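Local coordinates for protein polyprenyl synthetase (Zymomonas mobilis subsp. mobilis, PDB 4KKM) that probably catalyses prenyl transfer, joining isoprene units into farnesyl or longer diphosphates, as FPP/GGPP synthases do with divalent metal ions, at residues F213-G218 / D230-Y235; A78-F83 / A219-Q224; F194-I199 / L275-L280. One frame throughout, in Å; residues are numbered along the deposited sequence.

Contact 1: residues F213-G218 / D230-Y235; sequences FCLEAG and DRLKAY
Leu215 and Leu232 mark the point where the helical segments 213-218 and 230-235 come together, their CA atoms 5.5 Å apart. The two axes run nearly antiparallel, at 159° between their N-to-C directions, and approach to 8.1 Å, close enough for one side chain to reach the opposing backbone. Leu215 is that side chain. Its CG lies 3.3 Å from the carbonyl O of Leu232, a close van der Waals contact with a backbone oxygen. Beyond CG the two methyls divide their work. Leu215 CD1 sits 4.0 Å from Leu232 CB and also meets the Tyr235 ring obliquely, 3.6 Å from CD1 of that ring, while CD2 spreads further along the same ring toward CE1. With CG anti to the backbone N (chi1 165°), the tyrosine crosses the leucine at about a right angle and brings its CD1-CE1 side to the methyls; its hydroxyl OH is hydrogen-bonded to Leu308 O. Thr79 of helix 71-80 covers both Leu215 and Leu232 and helps bury this apolar centre.

A polar pair flanks it. Lys233 bends at chi3 (82°), which brings its ammonium group back to the extended Glu216, and NZ forms a salt bridge with Glu216 OE1 at 3.1 Å. The donor stands well above the carboxylate plane. Contact along the aliphatic part is looser, with Lys233 CG 4.1 Å from Glu216 CB. The other oxygen, Glu216 OE2, has a long, weak ion pair with Arg229, so a second positive charge probably adds to the stabilisation of the carboxylate. The example illustrates how an apolar seam bordered by a charge pair joins successive helices: 208-221 and 226-253 form an antiparallel helical hairpin within the all-alpha isoprenoid synthase fold, away from the calcium site.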
loop_
_atom_site.group_PDB
_atom_site.type_symbol
_atom_site.label_atom_id
_atom_site.label_comp_id
_atom_site.label_asym_id
_atom_site.label_seq_id
_atom_site.Cartn_x
_atom_site.Cartn_y
_atom_site.Cartn_z
ATOM N N PHE B 213 -13.074 -1.466 -9.231
ATOM C CA PHE B 213 -11.823 -2.037 -9.721
ATOM C C PHE B 213 -12.030 -3.431 -10.306
ATOM O O PHE B 213 -11.468 -3.763 -11.345
ATOM C CB PHE B 213 -10.760 -2.129 -8.628
ATOM C CG PHE B 213 -9.538 -2.882 -9.073
ATOM C CD1 PHE B 213 -8.559 -2.247 -9.820
ATOM C CD2 PHE B 213 -9.402 -4.234 -8.806
ATOM C CE1 PHE B 213 -7.441 -2.942 -10.255
ATOM C CE2 PHE B 213 -8.298 -4.935 -9.258
ATOM C CZ PHE B 213 -7.319 -4.288 -9.978
ATOM N N CYS B 214 -12.816 -4.252 -9.621
ATOM C CA CYS B 214 -13.054 -5.620 -10.076
ATOM C C CYS B 214 -13.616 -5.662 -11.494
ATOM O O CYS B 214 -13.178 -6.470 -12.320
ATOM C CB CYS B 214 -14.001 -6.350 -9.123
ATOM S SG CYS B 214 -13.308 -6.657 -7.486
ATOM N N LEU B 215 -14.583 -4.792 -11.767
ATOM C CA LEU B 215 -15.242 -4.737 -13.075
ATOM C C LEU B 215 -14.327 -4.089 -14.107
ATOM O O LEU B 215 -14.213 -4.560 -15.242
ATOM C CB LEU B 215 -16.571 -3.973 -12.986
ATOM C CG LEU B 215 -17.821 -4.805 -12.644
ATOM C CD1 LEU B 215 -18.193 -5.746 -13.787
ATOM C CD2 LEU B 215 -17.637 -5.588 -11.335
ATOM N N GLU B 216 -13.660 -3.013 -13.706
ATOM C CA GLU B 216 -12.776 -2.310 -14.624
ATOM C C GLU B 216 -11.581 -3.187 -14.996
ATOM O O GLU B 216 -11.101 -3.150 -16.128
ATOM C CB GLU B 216 -12.319 -0.968 -14.043
ATOM C CG GLU B 216 -11.476 -0.144 -15.013
ATOM C CD GLU B 216 -11.148 1.253 -14.498
ATOM O OE1 GLU B 216 -11.431 1.550 -13.316
ATOM O OE2 GLU B 216 -10.605 2.059 -15.287
ATOM N N ALA B 217 -11.127 -3.997 -14.044
ATOM C CA ALA B 217 -10.007 -4.902 -14.288
ATOM C C ALA B 217 -10.325 -5.889 -15.407
ATOM O O ALA B 217 -9.466 -6.209 -16.232
ATOM C CB ALA B 217 -9.630 -5.643 -13.006
ATOM N N GLY B 218 -11.565 -6.365 -15.440
ATOM C CA GLY B 218 -12.005 -7.261 -16.497
ATOM C C GLY B 218 -11.930 -6.602 -17.858
ATOM O O GLY B 218 -11.461 -7.199 -18.831
ATOM N N ASP B 230 -17.231 1.546 -19.327
ATOM C CA ASP B 230 -18.241 2.322 -18.620
ATOM C C ASP B 230 -19.451 1.483 -18.198
ATOM O O ASP B 230 -19.956 1.641 -17.092
ATOM C CB ASP B 230 -18.686 3.524 -19.459
ATOM C CG ASP B 230 -17.649 4.627 -19.486
ATOM O OD1 ASP B 230 -16.723 4.597 -18.649
ATOM O OD2 ASP B 230 -17.761 5.529 -20.342
ATOM N N ARG B 231 -19.917 0.604 -19.080
ATOM C CA ARG B 231 -21.007 -0.303 -18.735
ATOM C C ARG B 231 -20.645 -1.174 -17.531
ATOM O O ARG B 231 -21.452 -1.352 -16.612
ATOM C CB ARG B 231 -21.361 -1.198 -19.920
ATOM C CG ARG B 231 -22.147 -0.509 -21.020
ATOM C CD ARG B 231 -22.415 -1.476 -22.158
ATOM N NE ARG B 231 -23.344 -0.919 -23.134
ATOM C CZ ARG B 231 -24.668 -0.999 -23.037
ATOM N NH1 ARG B 231 -25.230 -1.617 -22.007
ATOM N NH2 ARG B 231 -25.429 -0.463 -23.978
ATOM N N LEU B 232 -19.435 -1.718 -17.546
ATOM C CA LEU B 232 -18.965 -2.556 -16.446
ATOM C C LEU B 232 -18.816 -1.761 -15.146
ATOM O O LEU B 232 -19.213 -2.226 -14.081
ATOM C CB LEU B 232 -17.650 -3.251 -16.821
ATOM C CG LEU B 232 -17.803 -4.217 -18.002
ATOM C CD1 LEU B 232 -16.480 -4.875 -18.372
ATOM C CD2 LEU B 232 -18.856 -5.260 -17.684
ATOM N N LYS B 233 -18.256 -0.560 -15.223
ATOM C CA LYS B 233 -18.143 0.260 -14.016
ATOM C C LYS B 233 -19.521 0.674 -13.492
ATOM O O LYS B 233 -19.724 0.805 -12.283
ATOM C CB LYS B 233 -17.239 1.476 -14.246
ATOM C CG LYS B 233 -15.771 1.109 -14.461
ATOM C CD LYS B 233 -14.858 2.325 -14.375
ATOM C CE LYS B 233 -14.530 2.672 -12.924
ATOM N NZ LYS B 233 -13.533 3.777 -12.834
ATOM N N ALA B 234 -20.469 0.860 -14.402
ATOM C CA ALA B 234 -21.840 1.184 -14.017
ATOM C C ALA B 234 -22.499 0.011 -13.285
ATOM O O ALA B 234 -23.268 0.207 -12.343
ATOM C CB ALA B 234 -22.662 1.579 -15.251
ATOM N N TYR B 235 -22.209 -1.208 -13.733
ATOM C CA TYR B 235 -22.690 -2.402 -13.042
ATOM C C TYR B 235 -22.152 -2.426 -11.616
ATOM O O TYR B 235 -22.893 -2.696 -10.669
ATOM C CB TYR B 235 -22.270 -3.669 -13.792
ATOM C CG TYR B 235 -22.390 -4.967 -13.004
ATOM C CD1 TYR B 235 -21.388 -5.362 -12.116
ATOM C CD2 TYR B 235 -23.484 -5.814 -13.176
ATOM C CE1 TYR B 235 -21.479 -6.548 -11.404
ATOM C CE2 TYR B 235 -23.585 -7.011 -12.460
ATOM C CZ TYR B 235 -22.572 -7.370 -11.576
ATOM O OH TYR B 235 -22.643 -8.550 -10.861
#

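Contact 2: residues A78-F83 / A219-Q224; sequences ATCALF and AIMGRQ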
loop_
_atom_site.group_PDB
_atom_site.type_symbol
_atom_site.label_atom_id
_atom_site.label_comp_id
_atom_site.label_asym_id
_atom_site.label_seq_id
_atom_site.Cartn_x
_atom_site.Cartn_y
_atom_site.Cartn_z
ATOM N N ALA B 78 -15.485 -13.417 -12.975
ATOM C CA ALA B 78 -16.712 -13.365 -13.771
ATOM C C ALA B 78 -16.683 -12.275 -14.839
ATOM O O ALA B 78 -17.342 -12.397 -15.871
ATOM C CB ALA B 78 -17.946 -13.194 -12.875
ATOM N N THR B 79 -15.943 -11.202 -14.591
ATOM C CA THR B 79 -15.832 -10.145 -15.590
ATOM C C THR B 79 -14.827 -10.531 -16.675
ATOM O O THR B 79 -15.083 -10.345 -17.862
ATOM C CB THR B 79 -15.442 -8.786 -14.971
ATOM O OG1 THR B 79 -16.338 -8.480 -13.898
ATOM C CG2 THR B 79 -15.533 -7.681 -16.024
ATOM N N CYS B 80 -13.685 -11.082 -16.267
ATOM C CA CYS B 80 -12.703 -11.559 -17.241
ATOM C C CYS B 80 -13.296 -12.629 -18.158
ATOM O O CYS B 80 -12.913 -12.750 -19.327
ATOM C CB CYS B 80 -11.447 -12.081 -16.543
ATOM S SG CYS B 80 -10.442 -10.775 -15.829
ATOM N N ALA B 81 -14.249 -13.387 -17.623
ATOM C CA ALA B 81 -14.943 -14.423 -18.381
ATOM C C ALA B 81 -15.727 -13.872 -19.576
ATOM O O ALA B 81 -16.026 -14.606 -20.518
ATOM C CB ALA B 81 -15.866 -15.220 -17.465
ATOM N N LEU B 82 -16.068 -12.585 -19.538
ATOM C CA LEU B 82 -16.790 -11.956 -20.647
ATOM C C LEU B 82 -15.944 -11.939 -21.906
ATOM O O LEU B 82 -16.455 -11.956 -23.021
ATOM C CB LEU B 82 -17.154 -10.508 -20.313
ATOM C CG LEU B 82 -18.057 -10.253 -19.113
ATOM C CD1 LEU B 82 -18.208 -8.751 -18.854
ATOM C CD2 LEU B 82 -19.388 -10.892 -19.378
ATOM N N PHE B 83 -14.636 -11.868 -21.711
ATOM C CA PHE B 83 -13.711 -11.706 -22.814
ATOM C C PHE B 83 -12.812 -12.936 -22.823
ATOM O O PHE B 83 -13.101 -13.908 -22.127
ATOM C CB PHE B 83 -12.960 -10.391 -22.617
ATOM C CG PHE B 83 -13.865 -9.266 -22.160
ATOM C CD1 PHE B 83 -14.926 -8.863 -22.955
ATOM C CD2 PHE B 83 -13.683 -8.649 -20.930
ATOM C CE1 PHE B 83 -15.782 -7.847 -22.552
ATOM C CE2 PHE B 83 -14.538 -7.627 -20.513
ATOM C CZ PHE B 83 -15.589 -7.229 -21.325
ATOM N N ALA B 219 -12.386 -5.355 -17.923
ATOM C CA ALA B 219 -12.329 -4.577 -19.155
ATOM C C ALA B 219 -10.887 -4.334 -19.584
ATOM O O ALA B 219 -10.561 -4.425 -20.764
ATOM C CB ALA B 219 -13.059 -3.255 -18.977
ATOM N N ILE B 220 -10.031 -4.026 -18.615
ATOM C CA ILE B 220 -8.616 -3.778 -18.872
ATOM C C ILE B 220 -7.917 -5.045 -19.376
ATOM O O ILE B 220 -7.210 -5.014 -20.388
ATOM C CB ILE B 220 -7.918 -3.220 -17.607
ATOM C CG1 ILE B 220 -8.399 -1.792 -17.328
ATOM C CG2 ILE B 220 -6.399 -3.240 -17.753
ATOM C CD1 ILE B 220 -7.973 -1.255 -15.960
ATOM N N MET B 221 -8.146 -6.161 -18.686
ATOM C CA MET B 221 -7.557 -7.440 -19.072
ATOM C C MET B 221 -8.075 -7.879 -20.438
ATOM O O MET B 221 -7.397 -8.606 -21.165
ATOM C CB MET B 221 -7.828 -8.524 -18.014
ATOM C CG MET B 221 -7.079 -8.329 -16.681
ATOM S SD MET B 221 -5.327 -8.762 -16.786
ATOM C CE MET B 221 -5.437 -10.548 -16.754
ATOM N N GLY B 222 -9.272 -7.422 -20.791
ATOM C CA GLY B 222 -9.879 -7.792 -22.056
ATOM C C GLY B 222 -9.630 -6.808 -23.185
ATOM O O GLY B 222 -10.191 -6.962 -24.271
ATOM N N ARG B 223 -8.800 -5.798 -22.925
ATOM C CA ARG B 223 -8.500 -4.728 -23.885
ATOM C C ARG B 223 -9.767 -4.127 -24.480
ATOM O O ARG B 223 -9.850 -3.930 -25.689
ATOM C CB ARG B 223 -7.595 -5.216 -25.033
ATOM C CG ARG B 223 -6.288 -5.875 -24.631
ATOM C CD ARG B 223 -5.679 -5.249 -23.386
ATOM N NE ARG B 223 -5.116 -3.912 -23.585
ATOM C CZ ARG B 223 -5.328 -2.874 -22.773
ATOM N NH1 ARG B 223 -6.119 -2.997 -21.707
ATOM N NH2 ARG B 223 -4.755 -1.704 -23.033
ATOM N N GLN B 224 -10.748 -3.843 -23.632
ATOM C CA GLN B 224 -12.050 -3.379 -24.101
ATOM C C GLN B 224 -12.124 -1.860 -24.254
ATOM O O GLN B 224 -11.369 -1.125 -23.617
ATOM C CB GLN B 224 -13.152 -3.885 -23.164
ATOM C CG GLN B 224 -13.250 -5.401 -23.135
ATOM C CD GLN B 224 -13.671 -5.960 -24.479
ATOM O OE1 GLN B 224 -14.736 -5.622 -24.989
ATOM N NE2 GLN B 224 -12.827 -6.800 -25.067
#
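The type I turn Cys80-Phe83 brings segment 78-83 up against the end of helix 208-221, with Phe83 CA and Gly222 CA 5.5 Å apart. The Phe83 ring carries most of the contact. Gln224 lies flat on one of its faces: the amide and ring planes are only 10° apart, Gln224 CG stands 3.5 Å from the centroid of the Phe83 ring in a CH-pi contact, and Gln224 CD comes within 3.4 Å of Phe83 CE1. Leu82 CB covers the opposite face over its centre. A bend at chi2 (-65°) folds the glutamine over the ring; its NE2 donates to Gly222 O at 2.8 Å, near the amide plane but well above the carbonyl plane, which helps to hold the amide in this rotation.

The glutamine is delivered there by a Schellman motif, in which Gln224 N bonds to Ala219 O and Arg223 N to Ile220 O, with Arg223 as the C-prime residue at positive phi. Arg223 also turns back on the helix end, NH1 donating to Ile220 O at 2.6 Å, in the carbonyl plane and on a lone pair, so two donors grip that carbonyl; its NH2 forms a salt bridge to Glu163. Replacing Phe83 by an alanine would probably open a gap between Leu82 and Gln224 and leave the amide without the surface on which it stacks. Away from the ring, Cys80 SG packs at 4.1 Å against Met221 CB, and Val85 touches both residues. At Gly222, whose CA lies 4.1 Å from Phe83 CD2, a beta carbon would collide with the ring.

Contact 3: residues F194-I199 / L275-L280; sequences FDLPTI and LSLLGL
One face of the peptide plane joining Asp195 to Leu196 is covered by a methyl of the partner helix: Leu277 CD1 rests 3.7 Å from Asp195 C and 3.6 Å from Leu196 N, almost straight above the plane. The Phe194 ring, by contrast, leads away from segment 275-280 and packs on Ile183 and Ala187 of helix 177-188 and on Pro52 of the second subunit. The Asp195 carboxylate caps its own helix. As N-cap of helix 196-206 it accepts through OD1 twice, from Thr198 OG1 at 2.6 Å, nearly in line with the C-O bond, and from Thr198 N, well above the carboxylate plane.

The side-chain pairs across the interface are aliphatic. Leu277 CD1 also meets Ile199 CD1 tip to tip at 3.5 Å; the isoleucine directs CG1 between its backbone N and carbonyl carbon (chi1 69°), and from there its terminal methyl reaches the leucine. Leu196 and Leu278 cross at about a right angle, touching through their CD2 methyls at 4.0 Å. Phe274, at the start of helix 274-278, touches both Leu196 and Ile199.

Thus the start of one helix is fitted to a short helix near the surface mainly by leucine and isoleucine methyls, one of them laid on a peptide plane that the cap bonds probably help to steady; the chemistry implies cohesion by dispersion and partial shielding of apolar surface, probably with little directional constraint.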
loop_
_atom_site.group_PDB
_atom_site.type_symbol
_atom_site.label_atom_id
_atom_site.label_comp_id
_atom_site.label_asym_id
_atom_site.label_seq_id
_atom_site.Cartn_x
_atom_site.Cartn_y
_atom_site.Cartn_z
ATOM N N PHE B 194 -25.228 12.471 9.007
ATOM C CA PHE B 194 -24.929 12.738 7.607
ATOM C C PHE B 194 -26.214 12.699 6.781
ATOM O O PHE B 194 -27.228 12.172 7.236
ATOM C CB PHE B 194 -23.903 11.741 7.073
ATOM C CG PHE B 194 -22.510 11.972 7.584
ATOM C CD1 PHE B 194 -22.251 12.958 8.519
ATOM C CD2 PHE B 194 -21.453 11.218 7.102
ATOM C CE1 PHE B 194 -20.964 13.176 8.984
ATOM C CE2 PHE B 194 -20.166 11.435 7.554
ATOM C CZ PHE B 194 -19.920 12.411 8.495
ATOM N N ASP B 195 -26.175 13.281 5.584
ATOM C CA ASP B 195 -27.335 13.288 4.702
ATOM C C ASP B 195 -27.186 12.245 3.605
ATOM O O ASP B 195 -26.166 11.554 3.523
ATOM C CB ASP B 195 -27.550 14.675 4.082
ATOM C CG ASP B 195 -26.341 15.162 3.286
ATOM O OD1 ASP B 195 -25.272 14.529 3.358
ATOM O OD2 ASP B 195 -26.455 16.195 2.597
ATOM N N LEU B 196 -28.204 12.137 2.758
ATOM C CA LEU B 196 -28.181 11.153 1.673
ATOM C C LEU B 196 -27.000 11.308 0.690
ATOM O O LEU B 196 -26.342 10.324 0.369
ATOM C CB LEU B 196 -29.529 11.112 0.938
ATOM C CG LEU B 196 -29.683 9.967 -0.067
ATOM C CD1 LEU B 196 -29.545 8.621 0.641
ATOM C CD2 LEU B 196 -31.021 10.068 -0.801
ATOM N N PRO B 197 -26.730 12.539 0.204
ATOM C CA PRO B 197 -25.536 12.719 -0.636
ATOM C C PRO B 197 -24.223 12.250 0.007
ATOM O O PRO B 197 -23.378 11.680 -0.687
ATOM C CB PRO B 197 -25.491 14.237 -0.844
ATOM C CG PRO B 197 -26.917 14.649 -0.790
ATOM C CD PRO B 197 -27.536 13.775 0.266
ATOM N N THR B 198 -24.046 12.484 1.305
ATOM C CA THR B 198 -22.779 12.148 1.949
ATOM C C THR B 198 -22.616 10.641 2.167
ATOM O O THR B 198 -21.536 10.090 1.950
ATOM C CB THR B 198 -22.587 12.921 3.284
ATOM O OG1 THR B 198 -22.674 14.331 3.033
ATOM C CG2 THR B 198 -21.232 12.613 3.898
ATOM N N ILE B 199 -23.680 9.959 2.580
ATOM C CA ILE B 199 -23.547 8.521 2.787
ATOM C C ILE B 199 -23.518 7.796 1.445
ATOM O O ILE B 199 -23.063 6.660 1.355
ATOM C CB ILE B 199 -24.646 7.926 3.703
ATOM C CG1 ILE B 199 -26.006 7.968 3.014
ATOM C CG2 ILE B 199 -24.680 8.646 5.068
ATOM C CD1 ILE B 199 -27.048 7.079 3.676
ATOM N N LEU B 275 -31.136 3.025 5.342
ATOM C CA LEU B 275 -32.399 2.618 5.942
ATOM C C LEU B 275 -33.019 3.752 6.749
ATOM O O LEU B 275 -34.208 4.035 6.616
ATOM C CB LEU B 275 -32.212 1.390 6.833
ATOM C CG LEU B 275 -33.463 1.030 7.638
ATOM C CD1 LEU B 275 -34.594 0.596 6.711
ATOM C CD2 LEU B 275 -33.155 -0.040 8.658
ATOM N N SER B 276 -32.210 4.398 7.585
ATOM C CA SER B 276 -32.709 5.480 8.427
ATOM C C SER B 276 -33.202 6.648 7.582
ATOM O O SER B 276 -34.202 7.281 7.914
ATOM C CB SER B 276 -31.645 5.959 9.422
ATOM O OG SER B 276 -30.532 6.539 8.761
ATOM N N LEU B 277 -32.497 6.923 6.490
ATOM C CA LEU B 277 -32.824 8.058 5.630
ATOM C C LEU B 277 -33.972 7.781 4.661
ATOM O O LEU B 277 -34.883 8.594 4.534
ATOM C CB LEU B 277 -31.590 8.530 4.860
ATOM C CG LEU B 277 -30.486 9.126 5.742
ATOM C CD1 LEU B 277 -29.278 9.519 4.902
ATOM C CD2 LEU B 277 -31.007 10.317 6.519
ATOM N N LEU B 278 -33.931 6.639 3.981
ATOM C CA LEU B 278 -34.940 6.322 2.970
ATOM C C LEU B 278 -36.217 5.726 3.562
ATOM O O LEU B 278 -37.300 5.849 2.985
ATOM C CB LEU B 278 -34.375 5.349 1.932
ATOM C CG LEU B 278 -33.151 5.760 1.107
ATOM C CD1 LEU B 278 -32.702 4.601 0.227
ATOM C CD2 LEU B 278 -33.428 6.998 0.268
ATOM N N GLY B 279 -36.085 5.065 4.703
ATOM C CA GLY B 279 -37.197 4.329 5.274
ATOM C C GLY B 279 -37.217 2.928 4.692
ATOM O O GLY B 279 -36.657 2.690 3.622
ATOM N N LEU B 280 -37.863 2.005 5.397
ATOM C CA LEU B 280 -37.863 0.589 5.027
ATOM C C LEU B 280 -38.332 0.305 3.601
ATOM O O LEU B 280 -37.629 -0.353 2.841
ATOM C CB LEU B 280 -38.708 -0.226 6.010
ATOM C CG LEU B 280 -38.791 -1.726 5.728
ATOM C CD1 LEU B 280 -37.407 -2.360 5.800
ATOM C CD2 LEU B 280 -39.764 -2.401 6.688
#

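The first segment met from the N terminus is 78-83, at the end of helix 71-80; its partner 219-224 follows much later, so that contact 2 closes a loop of 135 residues, mostly helical. Within that loop lies 194-199, whose own partner, 275-280, comes well after it, so contacts 2 and 3 cross. Contact 1 closes the short connection between helices 208-221 and 226-253 and is nested inside the loop of contact 3, while it crosses contact 2. Contacts 1 and 2 adjoin through Leu215 and Thr79 and share helix 208-221, tying it to two neighbours. Contact 3 stands apart, its centre about 25 Å from that of contact 1, and joins helix 196-206 to the short helix 274-278.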